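Local atomic coordinates of thiosulfate sulfurtransferase (Pseudomonas aeruginosa, PDB entry 1YT8), a protein that probably transfers sulfur from thiosulfate to cyanide, as rhodaneses do, and carries four rhodanese-like domains on one chain. Residues E173-V178 and D331-N336; S168-E173 and R238-I243; L286-P291 and L325-D330. One frame throughout, in Å; residues are numbered along the deposited sequence.

Interaction 1: E173-V178 and D331-N336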
loop_
_atom_site.group_PDB
_atom_site.type_symbol
_atom_site.label_atom_id
_atom_site.label_comp_id
_atom_site.label_asym_id
_atom_site.label_seq_id
_atom_site.Cartn_x
_atom_site.Cartn_y
_atom_site.Cartn_z
ATOM N N GLU A 173 3.080 -8.915 13.985
ATOM C CA GLU A 173 2.646 -9.899 14.972
ATOM C C GLU A 173 3.757 -10.865 15.401
ATOM O O GLU A 173 3.648 -11.520 16.433
ATOM C CB GLU A 173 1.479 -10.728 14.417
ATOM C CG GLU A 173 0.259 -9.941 13.935
ATOM C CD GLU A 173 -0.497 -9.246 15.060
ATOM O OE1 GLU A 173 -0.460 -9.744 16.206
ATOM O OE2 GLU A 173 -1.148 -8.214 14.790
ATOM N N LEU A 174 4.826 -10.953 14.616
ATOM C CA LEU A 174 5.916 -11.882 14.912
ATOM C C LEU A 174 6.473 -11.871 16.335
ATOM O O LEU A 174 6.462 -12.901 17.012
ATOM C CB LEU A 174 7.050 -11.688 13.897
ATOM C CG LEU A 174 6.698 -12.169 12.479
ATOM C CD1 LEU A 174 7.740 -11.671 11.497
ATOM C CD2 LEU A 174 6.623 -13.696 12.449
ATOM N N VAL A 175 6.959 -10.726 16.797
ATOM C CA VAL A 175 7.518 -10.649 18.142
ATOM C C VAL A 175 6.458 -10.912 19.212
ATOM O O VAL A 175 6.753 -11.470 20.271
ATOM C CB VAL A 175 8.177 -9.270 18.375
ATOM C CG1 VAL A 175 8.689 -9.155 19.806
ATOM C CG2 VAL A 175 9.330 -9.093 17.395
ATOM N N LEU A 176 5.219 -10.532 18.924
ATOM C CA LEU A 176 4.123 -10.723 19.871
ATOM C C LEU A 176 3.622 -12.165 20.000
ATOM O O LEU A 176 3.282 -12.607 21.097
ATOM C CB LEU A 176 2.937 -9.831 19.488
ATOM C CG LEU A 176 1.668 -9.903 20.353
ATOM C CD1 LEU A 176 1.946 -9.331 21.738
ATOM C CD2 LEU A 176 0.547 -9.113 19.687
ATOM N N ARG A 177 3.583 -12.898 18.889
ATOM C CA ARG A 177 3.053 -14.263 18.900
ATOM C C ARG A 177 4.042 -15.424 18.937
ATOM O O ARG A 177 3.649 -16.547 19.252
ATOM C CB ARG A 177 2.162 -14.469 17.673
ATOM C CG ARG A 177 1.275 -13.287 17.322
ATOM C CD ARG A 177 0.049 -13.201 18.202
ATOM N NE ARG A 177 -0.721 -11.999 17.895
ATOM C CZ ARG A 177 -1.879 -11.684 18.466
ATOM N NH1 ARG A 177 -2.413 -12.487 19.377
ATOM N NH2 ARG A 177 -2.495 -10.554 18.138
ATOM N N VAL A 178 5.309 -15.167 18.622
ATOM C CA VAL A 178 6.302 -16.241 18.550
ATOM C C VAL A 178 6.464 -17.162 19.759
ATOM O O VAL A 178 6.682 -18.364 19.594
ATOM C CB VAL A 178 7.702 -15.689 18.150
ATOM C CG1 VAL A 178 8.300 -14.874 19.280
ATOM C CG2 VAL A 178 8.625 -16.845 17.762
ATOM N N ASP A 331 -0.989 -3.679 23.029
ATOM C CA ASP A 331 -0.194 -4.793 23.536
ATOM C C ASP A 331 1.227 -4.432 23.953
ATOM O O ASP A 331 1.879 -5.196 24.663
ATOM C CB ASP A 331 -0.124 -5.882 22.467
ATOM C CG ASP A 331 0.344 -5.344 21.130
ATOM O OD1 ASP A 331 -0.493 -4.769 20.398
ATOM O OD2 ASP A 331 1.548 -5.478 20.819
ATOM N N GLY A 332 1.718 -3.287 23.491
ATOM C CA GLY A 332 3.066 -2.873 23.843
ATOM C C GLY A 332 4.174 -3.514 23.022
ATOM O O GLY A 332 5.349 -3.381 23.360
ATOM N N VAL A 333 3.816 -4.204 21.943
ATOM C CA VAL A 333 4.811 -4.852 21.092
ATOM C C VAL A 333 4.752 -4.397 19.634
ATOM O O VAL A 333 5.743 -3.928 19.080
ATOM C CB VAL A 333 4.646 -6.395 21.100
ATOM C CG1 VAL A 333 5.630 -7.031 20.113
ATOM C CG2 VAL A 333 4.887 -6.947 22.499
ATOM N N ARG A 334 3.585 -4.547 19.021
ATOM C CA ARG A 334 3.393 -4.211 17.613
ATOM C C ARG A 334 3.774 -2.799 17.189
ATOM O O ARG A 334 4.498 -2.621 16.207
ATOM C CB ARG A 334 1.952 -4.525 17.214
ATOM C CG ARG A 334 1.660 -6.018 17.281
ATOM C CD ARG A 334 0.234 -6.351 16.901
ATOM N NE ARG A 334 -0.710 -5.959 17.943
ATOM C CZ ARG A 334 -1.986 -6.326 17.966
ATOM N NH1 ARG A 334 -2.476 -7.097 17.003
ATOM N NH2 ARG A 334 -2.770 -5.932 18.961
ATOM N N ALA A 335 3.293 -1.801 17.919
ATOM C CA ALA A 335 3.618 -0.420 17.595
ATOM C C ALA A 335 5.115 -0.164 17.801
ATOM O O ALA A 335 5.759 0.464 16.966
ATOM C CB ALA A 335 2.787 0.533 18.457
ATOM N N ASN A 336 5.674 -0.661 18.903
ATOM C CA ASN A 336 7.098 -0.468 19.166
ATOM C C ASN A 336 7.974 -1.065 18.069
ATOM O O ASN A 336 8.917 -0.419 17.609
ATOM C CB ASN A 336 7.512 -1.084 20.515
ATOM C CG ASN A 336 7.152 -0.205 21.703
ATOM O OD1 ASN A 336 7.323 1.017 21.667
ATOM N ND2 ASN A 336 6.671 -0.830 22.775
#
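Arg334 reaches over Leu176 to Glu173, and following it outward explains most of this contact. From CB the chain turns to put CG anti to the carbonyl carbon, 4.1 Å from Leu176 CD2. CD then slides in beside the carboxylate, 3.1 Å from Glu173 OE2. A bend at chi3 (-73°) sets NE, which bonds Asp331 OD1 at 2.7 Å; NH2 reaches the same oxygen, and both come from one side of the aspartate plane. Leu176 CD2 lies 3.8 Å above the guanidinium, displaced toward its rim. At the tip, NH1 meets the syn lone pair of Glu173 OE2 at 2.8 Å, with a nearly straight N-H...O angle of 166°. The acceptor lies in the guanidinium plane, while the carboxylate itself is turned 82° from that plane.

The other glutamate oxygen, OE1, belongs to Arg177, whose NE and NH2 both bond it from the same face. This puts two guanidinium groups close together, Arg177 NH2 and Arg334 NH1 being 3.6 Å apart, with Glu173 bridging them. Asp331 is doubly used as well: OD2 accepts Val333 N, closing an Asx turn, and Arg334 N, an Asx motif, just ahead of helix 334-344.

Below the charges the contact is apolar. Val333 CG1 packs on Val175 CG1 at 3.7 Å and its CG2 on Leu176 CD1, bringing the start of one helix against helix 174-181. Sequence places these helices in the second and third rhodanese-like regions.

Glu293 and Asp330 also pair with Arg334, at NH1 and NH2 respectively. The chemistry is therefore a buried salt-bridge network in which carboxylates offset two neighbouring arginines; such surroundings would be expected to keep Glu173, gripped by both, ionised.

Interaction 2: S168-E173 and R238-I243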
loop_
_atom_site.group_PDB
_atom_site.type_symbol
_atom_site.label_atom_id
_atom_site.label_comp_id
_atom_site.label_asym_id
_atom_site.label_seq_id
_atom_site.Cartn_x
_atom_site.Cartn_y
_atom_site.Cartn_z
ATOM N N SER A 168 0.252 -18.402 9.235
ATOM C CA SER A 168 0.139 -16.973 8.983
ATOM C C SER A 168 0.403 -16.132 10.232
ATOM O O SER A 168 -0.305 -16.246 11.235
ATOM C CB SER A 168 -1.250 -16.644 8.434
ATOM O OG SER A 168 -1.431 -15.241 8.331
ATOM N N VAL A 169 1.436 -15.297 10.167
ATOM C CA VAL A 169 1.790 -14.409 11.269
ATOM C C VAL A 169 2.311 -13.110 10.653
ATOM O O VAL A 169 3.525 -12.913 10.528
ATOM C CB VAL A 169 2.893 -15.011 12.179
ATOM C CG1 VAL A 169 3.078 -14.134 13.418
ATOM C CG2 VAL A 169 2.532 -16.432 12.585
ATOM N N PRO A 170 1.395 -12.211 10.251
ATOM C CA PRO A 170 1.754 -10.927 9.643
ATOM C C PRO A 170 2.891 -10.224 10.382
ATOM O O PRO A 170 2.952 -10.236 11.611
ATOM C CB PRO A 170 0.444 -10.148 9.692
ATOM C CG PRO A 170 -0.574 -11.227 9.487
ATOM C CD PRO A 170 -0.065 -12.315 10.416
ATOM N N GLY A 171 3.780 -9.616 9.602
ATOM C CA GLY A 171 4.951 -8.924 10.119
ATOM C C GLY A 171 5.011 -8.380 11.537
ATOM O O GLY A 171 5.878 -8.781 12.317
ATOM N N ALA A 172 4.116 -7.458 11.875
ATOM C CA ALA A 172 4.134 -6.861 13.208
ATOM C C ALA A 172 3.747 -7.819 14.330
ATOM O O ALA A 172 4.059 -7.568 15.491
ATOM C CB ALA A 172 3.237 -5.630 13.241
ATOM N N GLU A 173 3.080 -8.915 13.985
ATOM C CA GLU A 173 2.646 -9.899 14.972
ATOM C C GLU A 173 3.757 -10.865 15.401
ATOM O O GLU A 173 3.648 -11.520 16.433
ATOM C CB GLU A 173 1.479 -10.728 14.417
ATOM C CG GLU A 173 0.259 -9.941 13.935
ATOM C CD GLU A 173 -0.497 -9.246 15.060
ATOM O OE1 GLU A 173 -0.460 -9.744 16.206
ATOM O OE2 GLU A 173 -1.148 -8.214 14.790
ATOM N N ARG A 238 -3.841 -21.982 8.638
ATOM C CA ARG A 238 -3.102 -21.999 9.900
ATOM C C ARG A 238 -2.782 -20.558 10.266
ATOM O O ARG A 238 -2.290 -19.791 9.437
ATOM C CB ARG A 238 -1.808 -22.799 9.762
ATOM C CG ARG A 238 -2.000 -24.148 9.099
ATOM C CD ARG A 238 -0.763 -25.019 9.250
ATOM N NE ARG A 238 -0.795 -26.141 8.319
ATOM C CZ ARG A 238 -0.460 -26.054 7.035
ATOM N NH1 ARG A 238 -0.057 -24.896 6.528
ATOM N NH2 ARG A 238 -0.539 -27.125 6.255
ATOM N N ARG A 239 -3.057 -20.190 11.509
ATOM C CA ARG A 239 -2.821 -18.825 11.942
ATOM C C ARG A 239 -2.472 -18.726 13.422
ATOM O O ARG A 239 -2.739 -19.644 14.199
ATOM C CB ARG A 239 -4.066 -17.983 11.617
ATOM C CG ARG A 239 -4.118 -16.628 12.294
ATOM C CD ARG A 239 -4.712 -15.550 11.392
ATOM N NE ARG A 239 -6.006 -15.908 10.820
ATOM C CZ ARG A 239 -6.778 -15.057 10.145
ATOM N NH1 ARG A 239 -6.383 -13.801 9.963
ATOM N NH2 ARG A 239 -7.940 -15.459 9.646
ATOM N N PHE A 240 -1.856 -17.610 13.800
ATOM C CA PHE A 240 -1.485 -17.371 15.185
ATOM C C PHE A 240 -2.759 -17.307 16.021
ATOM O O PHE A 240 -3.859 -17.137 15.487
ATOM C CB PHE A 240 -0.722 -16.046 15.302
ATOM C CG PHE A 240 -1.546 -14.837 14.944
ATOM C CD1 PHE A 240 -2.409 -14.262 15.875
ATOM C CD2 PHE A 240 -1.479 -14.288 13.665
ATOM C CE1 PHE A 240 -3.196 -13.160 15.536
ATOM C CE2 PHE A 240 -2.260 -13.188 13.315
ATOM C CZ PHE A 240 -3.120 -12.622 14.250
ATOM N N GLY A 241 -2.605 -17.432 17.332
ATOM C CA GLY A 241 -3.758 -17.372 18.207
ATOM C C GLY A 241 -3.579 -16.314 19.277
ATOM O O GLY A 241 -2.596 -15.566 19.270
ATOM N N ALA A 242 -4.541 -16.246 20.189
ATOM C CA ALA A 242 -4.485 -15.296 21.289
ATOM C C ALA A 242 -3.330 -15.733 22.180
ATOM O O ALA A 242 -3.012 -16.922 22.256
ATOM C CB ALA A 242 -5.795 -15.324 22.068
ATOM N N ILE A 243 -2.697 -14.779 22.848
ATOM C CA ILE A 243 -1.572 -15.099 23.717
ATOM C C ILE A 243 -1.892 -14.804 25.174
ATOM O O ILE A 243 -2.873 -14.120 25.477
ATOM C CB ILE A 243 -0.319 -14.295 23.322
ATOM C CG1 ILE A 243 -0.579 -12.800 23.519
ATOM C CG2 ILE A 243 0.038 -14.576 21.865
ATOM C CD1 ILE A 243 0.658 -11.944 23.365
#
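Ser168 and Phe240 are joined through their backbones. Ser168 N gives its hydrogen to Arg238 O at 2.9 Å, almost straight at 170°, although the donor sits above the carbonyl plane. Ser168 O accepts from Phe240 N, a longer bond of 3.3 Å arriving nearly along the C=O axis. Between the two bonds Arg239 sits opposite Ser168 in a single beta bridge, so the segment leading to helix 245-262 is tied to strand 167-168, an outermost strand of its parallel sheet.

Ser168 O has a second neighbour. With CG held between the backbone N and the carbonyl carbon (chi1 64°), the Phe240 ring lies with its edge toward that oxygen, CD2 being 3.3 Å away. Along the same edge, CE2 touches Pro170 CD at 3.7 Å, the side chains crossing at about a right angle. Arg239 CG lies over one face of the ring, toward the rim.

Several other polar groups have partners outside the two segments. Arg238 turns its guanidinium away, NH1 to Gly166 O and NH2 to Glu233, while Arg239 makes a cation-pi contact with Phe155. Val169 and Gly171 bond the backbones of Asp151 and Ala152, and Pro170 O takes the N-H of Glu173 at 2.7 Å. The carboxylate of Glu173 is paired with Arg177 and Arg334; its CG comes closest to the ring, 4.2 Å from Phe240 CE2, with the carboxylate nearly parallel to the ring plane.

Main-chain bonds thus fix how the two segments lie together, and the phenylalanine adds an apolar cover beside a carbonyl that already has its N-H donor.

Interaction 3: L286-P291 and L325-D330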
loop_
_atom_site.group_PDB
_atom_site.type_symbol
_atom_site.label_atom_id
_atom_site.label_comp_id
_atom_site.label_asym_id
_atom_site.label_seq_id
_atom_site.Cartn_x
_atom_site.Cartn_y
_atom_site.Cartn_z
ATOM N N LEU A 286 -1.743 6.200 13.151
ATOM C CA LEU A 286 -1.930 4.856 12.597
ATOM C C LEU A 286 -2.032 3.693 13.593
ATOM O O LEU A 286 -1.216 3.572 14.501
ATOM C CB LEU A 286 -0.784 4.577 11.628
ATOM C CG LEU A 286 -0.438 5.734 10.684
ATOM C CD1 LEU A 286 0.868 5.429 9.969
ATOM C CD2 LEU A 286 -1.565 5.953 9.689
ATOM N N ASP A 287 -3.028 2.831 13.382
ATOM C CA ASP A 287 -3.289 1.653 14.222
ATOM C C ASP A 287 -2.660 0.428 13.537
ATOM O O ASP A 287 -3.118 0.011 12.472
ATOM C CB ASP A 287 -4.806 1.451 14.352
ATOM C CG ASP A 287 -5.187 0.425 15.413
ATOM O OD1 ASP A 287 -4.573 -0.663 15.465
ATOM O OD2 ASP A 287 -6.128 0.705 16.190
ATOM N N VAL A 288 -1.627 -0.149 14.152
ATOM C CA VAL A 288 -0.926 -1.293 13.563
ATOM C C VAL A 288 -1.441 -2.697 13.907
ATOM O O VAL A 288 -0.811 -3.703 13.550
ATOM C CB VAL A 288 0.587 -1.233 13.896
ATOM C CG1 VAL A 288 1.196 0.045 13.325
ATOM C CG2 VAL A 288 0.806 -1.302 15.407
ATOM N N ARG A 289 -2.578 -2.777 14.588
ATOM C CA ARG A 289 -3.151 -4.072 14.952
ATOM C C ARG A 289 -3.849 -4.693 13.740
ATOM O O ARG A 289 -3.842 -4.115 12.651
ATOM C CB ARG A 289 -4.152 -3.894 16.098
ATOM C CG ARG A 289 -3.571 -3.215 17.330
ATOM C CD ARG A 289 -4.672 -2.909 18.330
ATOM N NE ARG A 289 -5.667 -2.015 17.744
ATOM C CZ ARG A 289 -6.921 -1.911 18.162
ATOM N NH1 ARG A 289 -7.345 -2.648 19.183
ATOM N NH2 ARG A 289 -7.755 -1.083 17.548
ATOM N N THR A 290 -4.443 -5.871 13.923
ATOM C CA THR A 290 -5.148 -6.547 12.831
ATOM C C THR A 290 -6.396 -5.758 12.442
ATOM O O THR A 290 -6.899 -4.953 13.224
ATOM C CB THR A 290 -5.595 -7.977 13.227
ATOM O OG1 THR A 290 -6.554 -7.906 14.295
ATOM C CG2 THR A 290 -4.397 -8.810 13.670
ATOM N N PRO A 291 -6.904 -5.969 11.218
ATOM C CA PRO A 291 -8.105 -5.254 10.774
ATOM C C PRO A 291 -9.294 -5.507 11.708
ATOM O O PRO A 291 -10.068 -4.596 12.006
ATOM C CB PRO A 291 -8.339 -5.820 9.374
ATOM C CG PRO A 291 -6.939 -6.063 8.884
ATOM C CD PRO A 291 -6.298 -6.718 10.100
ATOM N N LEU A 325 4.788 10.321 12.238
ATOM C CA LEU A 325 3.895 9.175 12.445
ATOM C C LEU A 325 3.703 8.831 13.928
ATOM O O LEU A 325 4.655 8.845 14.701
ATOM C CB LEU A 325 4.436 7.927 11.734
ATOM C CG LEU A 325 4.281 7.761 10.221
ATOM C CD1 LEU A 325 4.907 8.919 9.481
ATOM C CD2 LEU A 325 4.934 6.450 9.811
ATOM N N VAL A 326 2.468 8.522 14.314
ATOM C CA VAL A 326 2.159 8.137 15.694
ATOM C C VAL A 326 1.476 6.770 15.618
ATOM O O VAL A 326 0.418 6.632 15.007
ATOM C CB VAL A 326 1.212 9.143 16.372
ATOM C CG1 VAL A 326 0.860 8.659 17.771
ATOM C CG2 VAL A 326 1.873 10.507 16.441
ATOM N N LEU A 327 2.077 5.761 16.241
ATOM C CA LEU A 327 1.526 4.411 16.169
ATOM C C LEU A 327 0.744 3.938 17.386
ATOM O O LEU A 327 1.149 4.155 18.534
ATOM C CB LEU A 327 2.647 3.415 15.857
ATOM C CG LEU A 327 3.509 3.725 14.631
ATOM C CD1 LEU A 327 4.366 2.503 14.301
ATOM C CD2 LEU A 327 2.622 4.093 13.434
ATOM N N VAL A 328 -0.368 3.261 17.104
ATOM C CA VAL A 328 -1.264 2.739 18.129
ATOM C C VAL A 328 -1.366 1.213 18.177
ATOM O O VAL A 328 -1.442 0.551 17.146
ATOM C CB VAL A 328 -2.707 3.272 17.913
ATOM C CG1 VAL A 328 -3.648 2.720 18.987
ATOM C CG2 VAL A 328 -2.711 4.794 17.921
ATOM N N ASP A 329 -1.351 0.670 19.388
ATOM C CA ASP A 329 -1.547 -0.761 19.615
ATOM C C ASP A 329 -2.018 -0.893 21.059
ATOM O O ASP A 329 -1.980 0.081 21.812
ATOM C CB ASP A 329 -0.276 -1.597 19.344
ATOM C CG ASP A 329 0.706 -1.630 20.513
ATOM O OD1 ASP A 329 0.318 -1.388 21.676
ATOM O OD2 ASP A 329 1.893 -1.941 20.257
ATOM N N ASP A 330 -2.480 -2.079 21.441
ATOM C CA ASP A 330 -2.969 -2.299 22.800
ATOM C C ASP A 330 -2.231 -3.461 23.451
ATOM O O ASP A 330 -2.772 -4.134 24.329
ATOM C CB ASP A 330 -4.471 -2.603 22.774
ATOM C CG ASP A 330 -4.823 -3.778 21.856
ATOM O OD1 ASP A 330 -3.907 -4.504 21.418
ATOM O OD2 ASP A 330 -6.025 -3.982 21.577
#
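Leu286 and Leu327 pair across two neighbouring parallel strands, 283-287 and 324-328, in a five-stranded sheet of order 1-5-4-2-3, the rhodanese fold. Three backbone bonds knit them: Leu286 N to Val326 O, Val328 N to Leu286 O, and Val288 N to Val328 O.

The paired leucines lie on one face of the sheet, crossing obliquely with Leu286 CB 3.9 Å from Leu327 CD2. Leu286 CD1 also meets Leu325 CG. Val288, just past the strand, comes at about a right angle to Leu327, CG1 to CD1 at 4.1 Å, and Leu310 of helix 307-312 packs on Leu286, Val288 and Leu327. Asp287 and Val328 lie on the other face. The CG2 of Val288 approaches Val328 O at 3.4 Å, beside the bond that its own N-H makes to that oxygen.

Beyond the strand ends the contact becomes ionic. Arg289 lies side-on to Asp287: NE bonds the syn lone pair of OD1 at 2.9 Å, and NH2 takes OD2 at 2.8 Å. The same OD1 accepts the backbone N-H of Arg289, closing an Asx turn, so the carboxylate fixes both ends of the arginine. NH2 is shared further with Gly297 O. On the way out, Arg289 CG rests on Asp329 CA at 3.9 Å.

By its place after strand 324-328, the turn from Asp329 to Val333 probably corresponds to the loop that carries the catalytic cysteine in active rhodanese domains; here that loop has three successive aspartates and no cysteine. Asp330 stands across Arg289 with its carboxylate turned 87° from the guanidinium, and its OD2 receives NH1 at 3.0 Å from above the carboxylate plane.

All three contacts touch: interaction 1 is centred about 10 Å from interaction 2 and about 11 Å from interaction 3, and the centres of 2 and 3 are about 16 Å apart. Glu173 belongs to both 1 and 2. Segment 325-330, the end of strand 324-328 and the turn after it, runs straight on into 331-336, and Asp329 OD2 accepts a hydrogen bond from Ala335 N at 2.7 Å. Interactions 2 and 3 meet at Thr290, whose CG2 is 3.5 Å from Glu173 OE2 and 4.1 Å from Phe240 CZ. The observed sulfite is bound by residues 193-198 and Gln312, none of them in these contacts; Gln312 does end helix 307-312, which packs on interaction 3.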